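Local atomic coordinates of urocanate hydratase (Paenibacillus sp. Soil724D2, PDB entry 7NED), a protein that catalyses the hydration of urocanate-type substrates, probably thiourocanate in bacterial ergothioneine breakdown, with bound NAD+ as cofactor. Residues Met25-Leu30 with Pro53-Ile58; Ile91-Cys96 with Ala124-Tyr129. All blocks are in the same frame, centred on the assembly; numbering follows the deposited sequence.

Contact 1. Residues Met25-Leu30 with Pro53-Ile58; sequences MLENVL and PSYHAI
Leu26 and Leu30, one turn apart on helix 17-31, receive the ring of Tyr55 from helix 52-64 in a helix-helix contact of the urocanase N-terminal domain. The short axes of 25-30 and 53-58 run roughly antiparallel, at 146°, and come no nearer than 12.2 Å; at that spacing long side chains must do the bridging. Tyr55 reaches into this gap from one side, its CG anti to the backbone N (chi1 165°), and the two leucines from the other. The leucines reach the CD1-CE1 side of the ring from opposite sides of its plane, each obliquely: Leu30 CD1 lies 3.4 Å from Tyr55 CE1, and Leu26 CD2 is 3.8 Å from that same CE1. Leu26 CD2 also touches Ile58 CG2 at 3.8 Å, which places this methyl between the tyrosine and the isoleucine of the facing helix.

Beyond the apolar part, the phenol oxygen is joined to the first helix through a water. This water donates to Glu27 OE2 at 2.7 Å and lies 3.2 Å from Tyr55 OH. The strongest partner of the carboxylate is Arg13, in a salt bridge through OE2; OE1 accepts from the backbone N of Ala7. Glu27 thus links Ala7 and Arg13 to helix 17-31 and also accepts from the water.

Trp52 packs edge-to-face with Tyr55. Ile58 rests on Pro78 of strand 77-83 and, like Leu26, on Trp127, so helix 52-64 rests on strand 77-83, and both helices touch the loop preceding helix 133-150 through Trp127.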
ATOM      1  N   MET A  25     -17.468  -6.552 -16.668  1.00 14.93           N
ATOM      2  CA  MET A  25     -16.303  -5.694 -16.853  1.00 15.41           C
ATOM      3  C   MET A  25     -15.043  -6.529 -17.054  1.00 15.69           C
ATOM      4  O   MET A  25     -14.152  -6.175 -17.851  1.00 13.96           O
ATOM      5  CB  MET A  25     -16.182  -4.770 -15.636  1.00 15.65           C
ATOM      6  CG  MET A  25     -17.237  -3.715 -15.640  1.00 20.15           C
ATOM      7  SD  MET A  25     -16.972  -2.649 -14.257  1.00 28.33           S
ATOM      8  CE  MET A  25     -15.794  -1.422 -14.895  1.00 20.02           C
ATOM      9  N   LEU A  26     -14.939  -7.637 -16.329  1.00 13.80           N
ATOM     10  CA  LEU A  26     -13.836  -8.566 -16.577  1.00 15.82           C
ATOM     11  C   LEU A  26     -13.856  -9.061 -18.024  1.00 19.07           C
ATOM     12  O   LEU A  26     -12.838  -9.017 -18.733  1.00 15.46           O
ATOM     13  CB  LEU A  26     -13.901  -9.738 -15.584  1.00 15.05           C
ATOM     14  CG  LEU A  26     -13.008 -10.939 -15.865  1.00 15.23           C
ATOM     15  CD1 LEU A  26     -11.523 -10.559 -15.954  1.00 15.94           C
ATOM     16  CD2 LEU A  26     -13.212 -12.027 -14.822  1.00 17.01           C
ATOM     17  N   GLU A  27     -15.018  -9.520 -18.485  1.00 16.54           N
ATOM     18  CA  GLU A  27     -15.119  -9.971 -19.860  1.00 17.60           C
ATOM     19  C   GLU A  27     -14.768  -8.847 -20.813  1.00 16.84           C
ATOM     20  O   GLU A  27     -14.100  -9.064 -21.837  1.00 17.31           O
ATOM     21  CB  GLU A  27     -16.528 -10.476 -20.124  1.00 17.94           C
ATOM     22  CG  GLU A  27     -16.837 -11.738 -19.355  1.00 17.57           C
ATOM     23  CD  GLU A  27     -18.292 -12.111 -19.422  1.00 19.52           C
ATOM     24  OE1 GLU A  27     -19.163 -11.233 -19.498  1.00 19.95           O
ATOM     25  OE2 GLU A  27     -18.573 -13.323 -19.421  1.00 25.77           O
ATOM     26  N   ASN A  28     -15.222  -7.633 -20.486  1.00 17.71           N
ATOM     27  CA  ASN A  28     -15.062  -6.487 -21.376  1.00 16.95           C
ATOM     28  C   ASN A  28     -13.596  -6.075 -21.531  1.00 19.79           C
ATOM     29  O   ASN A  28     -13.184  -5.666 -22.623  1.00 18.74           O
ATOM     30  CB  ASN A  28     -15.896  -5.312 -20.858  1.00 16.37           C
ATOM     31  CG  ASN A  28     -15.950  -4.159 -21.845  1.00 18.63           C
ATOM     32  OD1 ASN A  28     -16.244  -4.367 -23.035  1.00 18.02           O
ATOM     33  ND2 ASN A  28     -15.675  -2.929 -21.363  1.00 15.83           N
ATOM     34  N   VAL A  29     -12.786  -6.135 -20.458  1.00 16.46           N
ATOM     35  CA  VAL A  29     -11.383  -5.767 -20.657  1.00 16.45           C
ATOM     36  C   VAL A  29     -10.681  -6.837 -21.486  1.00 16.05           C
ATOM     37  O   VAL A  29      -9.701  -6.540 -22.181  1.00 17.09           O
ATOM     38  CB  VAL A  29     -10.618  -5.509 -19.335  1.00 16.65           C
ATOM     39  CG1 VAL A  29     -11.312  -4.436 -18.493  1.00 13.82           C
ATOM     40  CG2 VAL A  29     -10.431  -6.793 -18.531  1.00 15.12           C
ATOM     41  N   LEU A  30     -11.130  -8.097 -21.407  1.00 17.54           N
ATOM     42  CA  LEU A  30     -10.539  -9.119 -22.267  1.00 18.69           C
ATOM     43  C   LEU A  30     -11.020  -8.941 -23.710  1.00 20.17           C
ATOM     44  O   LEU A  30     -10.232  -9.052 -24.662  1.00 19.32           O
ATOM     45  CB  LEU A  30     -10.864 -10.522 -21.728  1.00 19.58           C
ATOM     46  CG  LEU A  30     -10.131 -10.902 -20.425  1.00 17.96           C
ATOM     47  CD1 LEU A  30     -10.676 -12.196 -19.799  1.00 25.28           C
ATOM     48  CD2 LEU A  30      -8.644 -11.030 -20.643  1.00 19.47           C
ATOM     49  N   PRO A  53      -6.437 -20.484 -14.975  1.00 22.13           N
ATOM     50  CA  PRO A  53      -7.059 -21.033 -13.754  1.00 24.66           C
ATOM     51  C   PRO A  53      -7.620 -19.949 -12.841  1.00 25.30           C
ATOM     52  O   PRO A  53      -8.753 -20.076 -12.360  1.00 20.96           O
ATOM     53  CB  PRO A  53      -5.914 -21.796 -13.095  1.00 22.75           C
ATOM     54  CG  PRO A  53      -4.992 -22.151 -14.198  1.00 24.29           C
ATOM     55  CD  PRO A  53      -5.081 -21.020 -15.206  1.00 23.07           C
ATOM     56  N   SER A  54      -6.864 -18.874 -12.601  1.00 19.78           N
ATOM     57  CA  SER A  54      -7.397 -17.787 -11.778  1.00 19.17           C
ATOM     58  C   SER A  54      -8.634 -17.167 -12.411  1.00 20.43           C
ATOM     59  O   SER A  54      -9.617 -16.871 -11.720  1.00 18.18           O
ATOM     60  CB  SER A  54      -6.320 -16.725 -11.568  1.00 18.31           C
ATOM     61  OG  SER A  54      -5.271 -17.276 -10.804  1.00 17.52           O
ATOM     62  N   TYR A  55      -8.592 -16.924 -13.732  1.00 18.64           N
ATOM     63  CA  TYR A  55      -9.740 -16.340 -14.414  1.00 15.96           C
ATOM     64  C   TYR A  55     -10.986 -17.199 -14.221  1.00 17.47           C
ATOM     65  O   TYR A  55     -12.059 -16.699 -13.861  1.00 16.42           O
ATOM     66  CB  TYR A  55      -9.419 -16.170 -15.908  1.00 17.55           C
ATOM     67  CG  TYR A  55     -10.638 -15.914 -16.737  1.00 22.72           C
ATOM     68  CD1 TYR A  55     -11.105 -14.620 -16.926  1.00 20.86           C
ATOM     69  CD2 TYR A  55     -11.316 -16.951 -17.353  1.00 21.71           C
ATOM     70  CE1 TYR A  55     -12.228 -14.371 -17.703  1.00 19.16           C
ATOM     71  CE2 TYR A  55     -12.447 -16.705 -18.123  1.00 23.39           C
ATOM     72  CZ  TYR A  55     -12.892 -15.414 -18.294  1.00 22.36           C
ATOM     73  OH  TYR A  55     -14.017 -15.179 -19.040  1.00 28.01           O
ATOM     74  N   HIS A  56     -10.884 -18.499 -14.498  1.00 19.32           N
ATOM     75  CA  HIS A  56     -12.073 -19.344 -14.364  1.00 19.89           C
ATOM     76  C   HIS A  56     -12.592 -19.360 -12.934  1.00 20.40           C
ATOM     77  O   HIS A  56     -13.814 -19.363 -12.717  1.00 20.47           O
ATOM     78  CB  HIS A  56     -11.765 -20.764 -14.820  1.00 19.36           C
ATOM     79  CG  HIS A  56     -11.464 -20.843 -16.285  1.00 21.31           C
ATOM     80  ND1 HIS A  56     -12.410 -20.557 -17.250  1.00 23.82           N
ATOM     81  CD2 HIS A  56     -10.324 -21.145 -16.947  1.00 22.93           C
ATOM     82  CE1 HIS A  56     -11.866 -20.692 -18.448  1.00 23.06           C
ATOM     83  NE2 HIS A  56     -10.602 -21.049 -18.293  1.00 22.91           N
ATOM     84  N   ALA A  57     -11.684 -19.395 -11.946  1.00 18.04           N
ATOM     85  CA  ALA A  57     -12.138 -19.386 -10.546  1.00 16.34           C
ATOM     86  C   ALA A  57     -12.744 -18.040 -10.157  1.00 18.28           C
ATOM     87  O   ALA A  57     -13.729 -17.999  -9.412  1.00 15.85           O
ATOM     88  CB  ALA A  57     -10.983 -19.750  -9.607  1.00 20.58           C
ATOM     89  N   ILE A  58     -12.221 -16.928 -10.691  1.00 17.37           N
ATOM     90  CA  ILE A  58     -12.891 -15.638 -10.498  1.00 17.35           C
ATOM     91  C   ILE A  58     -14.295 -15.667 -11.096  1.00 18.75           C
ATOM     92  O   ILE A  58     -15.264 -15.225 -10.464  1.00 18.50           O
ATOM     93  CB  ILE A  58     -12.044 -14.498 -11.102  1.00 17.96           C
ATOM     94  CG1 ILE A  58     -10.751 -14.299 -10.298  1.00 16.23           C
ATOM     95  CG2 ILE A  58     -12.853 -13.191 -11.198  1.00 15.08           C
ATOM     96  CD1 ILE A  58      -9.748 -13.372 -11.001  1.00 16.42           C
TER
HETATM   97  O   HOH W   1     -17.043 -15.097 -18.120  1.00 26.84           O

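Contact 2. Residues Ile91-Cys96 with Ala124-Tyr129; sequences IVMANC and AAAWQY
Met93 lays its terminal methyl over one face of the Trp127 indole, while Ile91, two residues earlier on the same strand, reaches the ring's outer carbons. The methyl-face geometry is that of a CH-pi contact: Met93 CE stands 4.2 Å from the centroid of the six-membered ring, 17° off the ring normal. The side chain gets there with CG between the backbone N and the carbonyl carbon (chi1 44°) and a bend at chi3 (80°) that places CE. Ile91 crosses the tryptophan at about a right angle, with its CD1 3.5 Å from Trp127 CZ3.

Strand 91-95 belongs to the mixed sheet, between strands 69-74 and 475-480, both parallel to it. Its residues Ile91, Met93 and Asn95 alternate onto the face that meets a type I beta turn, Ala124 to Trp127, closed by a bond from Trp127 N to Ala124 O of 3.1 Å. At the turn, Met93 SD lies 3.2 Å from Ala125 O and 3.9 Å from Ala126 CB. The same Ala125 O sits 3.1 Å above the indole plane, toward its rim, whereas Trp127 NE1 donates to Ala48 O.

Asn95 approaches Ala125 with its amide, ND2 to CB at 3.4 Å, and ND2 also makes a weak hydrogen bond to Met93 SD. An alanine at Met93 would probably leave a gap over the indole face and deprive Asn95 ND2 of its weak sulfur acceptor. Beyond the turn, Gln128 bonds to His434 and Thr495, and its carbonyl accepts from Arg352 of the urocanate pocket. Tyr129 stacks on Tyr42 and touches the bound urocanate.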
ATOM      1  N   ILE A  91     -15.522  -6.830  -4.160  1.00 14.06           N
ATOM      2  CA  ILE A  91     -14.159  -7.273  -4.402  1.00 13.73           C
ATOM      3  C   ILE A  91     -13.207  -6.240  -3.818  1.00 19.37           C
ATOM      4  O   ILE A  91     -13.362  -5.040  -4.078  1.00 15.50           O
ATOM      5  CB  ILE A  91     -13.884  -7.451  -5.909  1.00 13.56           C
ATOM      6  CG1 ILE A  91     -14.693  -8.632  -6.442  1.00 15.97           C
ATOM      7  CG2 ILE A  91     -12.401  -7.724  -6.141  1.00 13.46           C
ATOM      8  CD1 ILE A  91     -14.603  -8.742  -7.975  1.00 15.49           C
ATOM      9  N   VAL A  92     -12.210  -6.695  -3.052  1.00 14.07           N
ATOM     10  CA  VAL A  92     -11.028  -5.883  -2.810  1.00 13.51           C
ATOM     11  C   VAL A  92      -9.865  -6.643  -3.414  1.00 14.18           C
ATOM     12  O   VAL A  92      -9.775  -7.866  -3.266  1.00 14.29           O
ATOM     13  CB  VAL A  92     -10.773  -5.574  -1.312  1.00 14.65           C
ATOM     14  CG1 VAL A  92     -11.978  -4.817  -0.725  1.00 14.48           C
ATOM     15  CG2 VAL A  92     -10.489  -6.855  -0.535  1.00 15.86           C
ATOM     16  N   MET A  93      -8.984  -5.930  -4.100  1.00 11.34           N
ATOM     17  CA  MET A  93      -7.839  -6.579  -4.717  1.00 14.37           C
ATOM     18  C   MET A  93      -6.591  -5.725  -4.566  1.00 14.80           C
ATOM     19  O   MET A  93      -6.660  -4.493  -4.483  1.00 16.50           O
ATOM     20  CB  MET A  93      -8.127  -6.860  -6.207  1.00 12.22           C
ATOM     21  CG  MET A  93      -8.772  -5.720  -6.939  1.00 16.36           C
ATOM     22  SD  MET A  93      -8.498  -5.951  -8.737  1.00 17.41           S
ATOM     23  CE  MET A  93      -9.804  -7.137  -8.958  1.00 16.55           C
ATOM     24  N   ALA A  94      -5.438  -6.383  -4.560  1.00 13.86           N
ATOM     25  CA  ALA A  94      -4.160  -5.688  -4.460  1.00 11.96           C
ATOM     26  C   ALA A  94      -3.212  -6.409  -5.391  1.00 13.05           C
ATOM     27  O   ALA A  94      -3.006  -7.618  -5.241  1.00 12.97           O
ATOM     28  CB  ALA A  94      -3.632  -5.662  -3.014  1.00 13.31           C
ATOM     29  N   ASN A  95      -2.711  -5.698  -6.414  1.00 14.96           N
ATOM     30  CA  ASN A  95      -1.990  -6.326  -7.520  1.00 15.87           C
ATOM     31  C   ASN A  95      -0.589  -5.741  -7.673  1.00 13.34           C
ATOM     32  O   ASN A  95      -0.414  -4.530  -7.843  1.00 14.12           O
ATOM     33  CB  ASN A  95      -2.790  -6.200  -8.825  1.00 15.55           C
ATOM     34  CG  ASN A  95      -4.151  -6.864  -8.722  1.00 14.37           C
ATOM     35  OD1 ASN A  95      -4.242  -8.036  -8.341  1.00 16.63           O
ATOM     36  ND2 ASN A  95      -5.211  -6.121  -9.014  1.00 16.05           N
ATOM     37  N   CYS A  96       0.388  -6.620  -7.568  1.00 13.20           N
ATOM     38  CA  CYS A  96       1.774  -6.436  -7.950  1.00 14.36           C
ATOM     39  C   CYS A  96       2.444  -5.436  -6.957  1.00 16.62           C
ATOM     40  O   CYS A  96       3.262  -4.599  -7.318  1.00 16.55           O
ATOM     41  CB  CYS A  96       1.831  -6.012  -9.428  1.00 15.97           C
ATOM     42  SG  CYS A  96       3.501  -5.968 -10.083  1.00 19.68           S
ATOM     43  N   ALA A 124      -6.186  -2.790 -15.862  1.00 14.80           N
ATOM     44  CA  ALA A 124      -6.342  -4.140 -16.418  1.00 14.24           C
ATOM     45  C   ALA A 124      -6.840  -5.117 -15.355  1.00 13.67           C
ATOM     46  O   ALA A 124      -7.889  -5.755 -15.516  1.00 14.90           O
ATOM     47  CB  ALA A 124      -5.019  -4.640 -17.010  1.00 14.21           C
ATOM     48  N   ALA A 125      -6.092  -5.258 -14.261  1.00 15.34           N
ATOM     49  CA  ALA A 125      -6.462  -6.293 -13.298  1.00 14.72           C
ATOM     50  C   ALA A 125      -7.672  -5.918 -12.468  1.00 14.93           C
ATOM     51  O   ALA A 125      -8.236  -6.795 -11.795  1.00 15.84           O
ATOM     52  CB  ALA A 125      -5.301  -6.615 -12.379  1.00 13.12           C
ATOM     53  N   ALA A 126      -8.075  -4.648 -12.481  1.00 13.44           N
ATOM     54  CA  ALA A 126      -9.304  -4.241 -11.826  1.00 12.54           C
ATOM     55  C   ALA A 126     -10.480  -4.145 -12.793  1.00 16.29           C
ATOM     56  O   ALA A 126     -11.590  -3.830 -12.359  1.00 17.77           O
ATOM     57  CB  ALA A 126      -9.097  -2.901 -11.111  1.00 16.46           C
ATOM     58  N   TRP A 127     -10.242  -4.371 -14.091  1.00 12.91           N
ATOM     59  CA  TRP A 127     -11.265  -4.627 -15.109  1.00 14.29           C
ATOM     60  C   TRP A 127     -11.925  -3.274 -15.379  1.00 16.24           C
ATOM     61  O   TRP A 127     -13.151  -3.181 -15.545  1.00 16.98           O
ATOM     62  CB  TRP A 127     -12.302  -5.591 -14.558  1.00 15.66           C
ATOM     63  CG  TRP A 127     -11.675  -6.901 -14.180  1.00 14.54           C
ATOM     64  CD1 TRP A 127     -10.409  -7.370 -14.461  1.00 14.40           C
ATOM     65  CD2 TRP A 127     -12.114  -7.643 -13.042  1.00 12.93           C
ATOM     66  NE1 TRP A 127     -10.126  -8.485 -13.665  1.00 14.14           N
ATOM     67  CE2 TRP A 127     -11.162  -8.656 -12.784  1.00 13.73           C
ATOM     68  CE3 TRP A 127     -13.261  -7.573 -12.244  1.00 15.16           C
ATOM     69  CZ2 TRP A 127     -11.333  -9.596 -11.770  1.00 16.19           C
ATOM     70  CZ3 TRP A 127     -13.437  -8.536 -11.234  1.00 14.54           C
ATOM     71  CH2 TRP A 127     -12.475  -9.521 -11.006  1.00 14.48           C
ATOM     72  N   GLN A 128     -11.138  -2.198 -15.383  1.00 13.97           N
ATOM     73  CA  GLN A 128     -11.716  -0.858 -15.511  1.00 14.17           C
ATOM     74  C   GLN A 128     -11.392  -0.203 -16.850  1.00 17.76           C
ATOM     75  O   GLN A 128     -11.758   0.961 -17.078  1.00 17.31           O
ATOM     76  CB  GLN A 128     -11.260   0.031 -14.323  1.00 14.82           C
ATOM     77  CG  GLN A 128     -11.779  -0.532 -13.007  1.00 14.04           C
ATOM     78  CD  GLN A 128     -11.083  -0.015 -11.733  1.00 18.87           C
ATOM     79  OE1 GLN A 128      -9.904   0.396 -11.735  1.00 15.28           O
ATOM     80  NE2 GLN A 128     -11.813  -0.099 -10.614  1.00 13.28           N
ATOM     81  N   TYR A 129     -10.707  -0.939 -17.721  1.00 15.26           N
ATOM     82  CA  TYR A 129     -10.311  -0.493 -19.035  1.00 15.72           C
ATOM     83  C   TYR A 129     -11.531  -0.537 -19.929  1.00 16.88           C
ATOM     84  O   TYR A 129     -12.339  -1.471 -19.825  1.00 15.69           O
ATOM     85  CB  TYR A 129      -9.224  -1.432 -19.526  1.00 15.47           C
ATOM     86  CG  TYR A 129      -8.632  -1.151 -20.865  1.00 14.10           C
ATOM     87  CD1 TYR A 129      -7.676  -0.168 -21.021  1.00 18.95           C
ATOM     88  CD2 TYR A 129      -8.979  -1.924 -21.955  1.00 14.89           C
ATOM     89  CE1 TYR A 129      -7.110   0.068 -22.273  1.00 21.66           C
ATOM     90  CE2 TYR A 129      -8.424  -1.693 -23.205  1.00 19.89           C
ATOM     91  CZ  TYR A 129      -7.482  -0.686 -23.344  1.00 18.69           C
ATOM     92  OH  TYR A 129      -6.913  -0.419 -24.560  1.00 23.08           O
TER

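From the N terminus, helix 17-31 leads through the short hairpin of strands 40-42 and 46-47 to helix 52-64, and contact 1 closes that excursion of 22 residues. The chain then forms strands 69-74 and 77-83 before strand 91-95; a further 27 residues, including helix 105-113, separate the segments of contact 2. The loops follow in series, neither nesting nor crossing. In space, however, the centres of the two contacts lie about 11 Å apart and they meet at Trp127: Leu26 CD1 is 3.4 Å from Trp127 NE1, and Met25 CE is 3.2 Å from Trp127 O. Together they tie the helix pair to the mixed sheet through the loop carrying Tyr129.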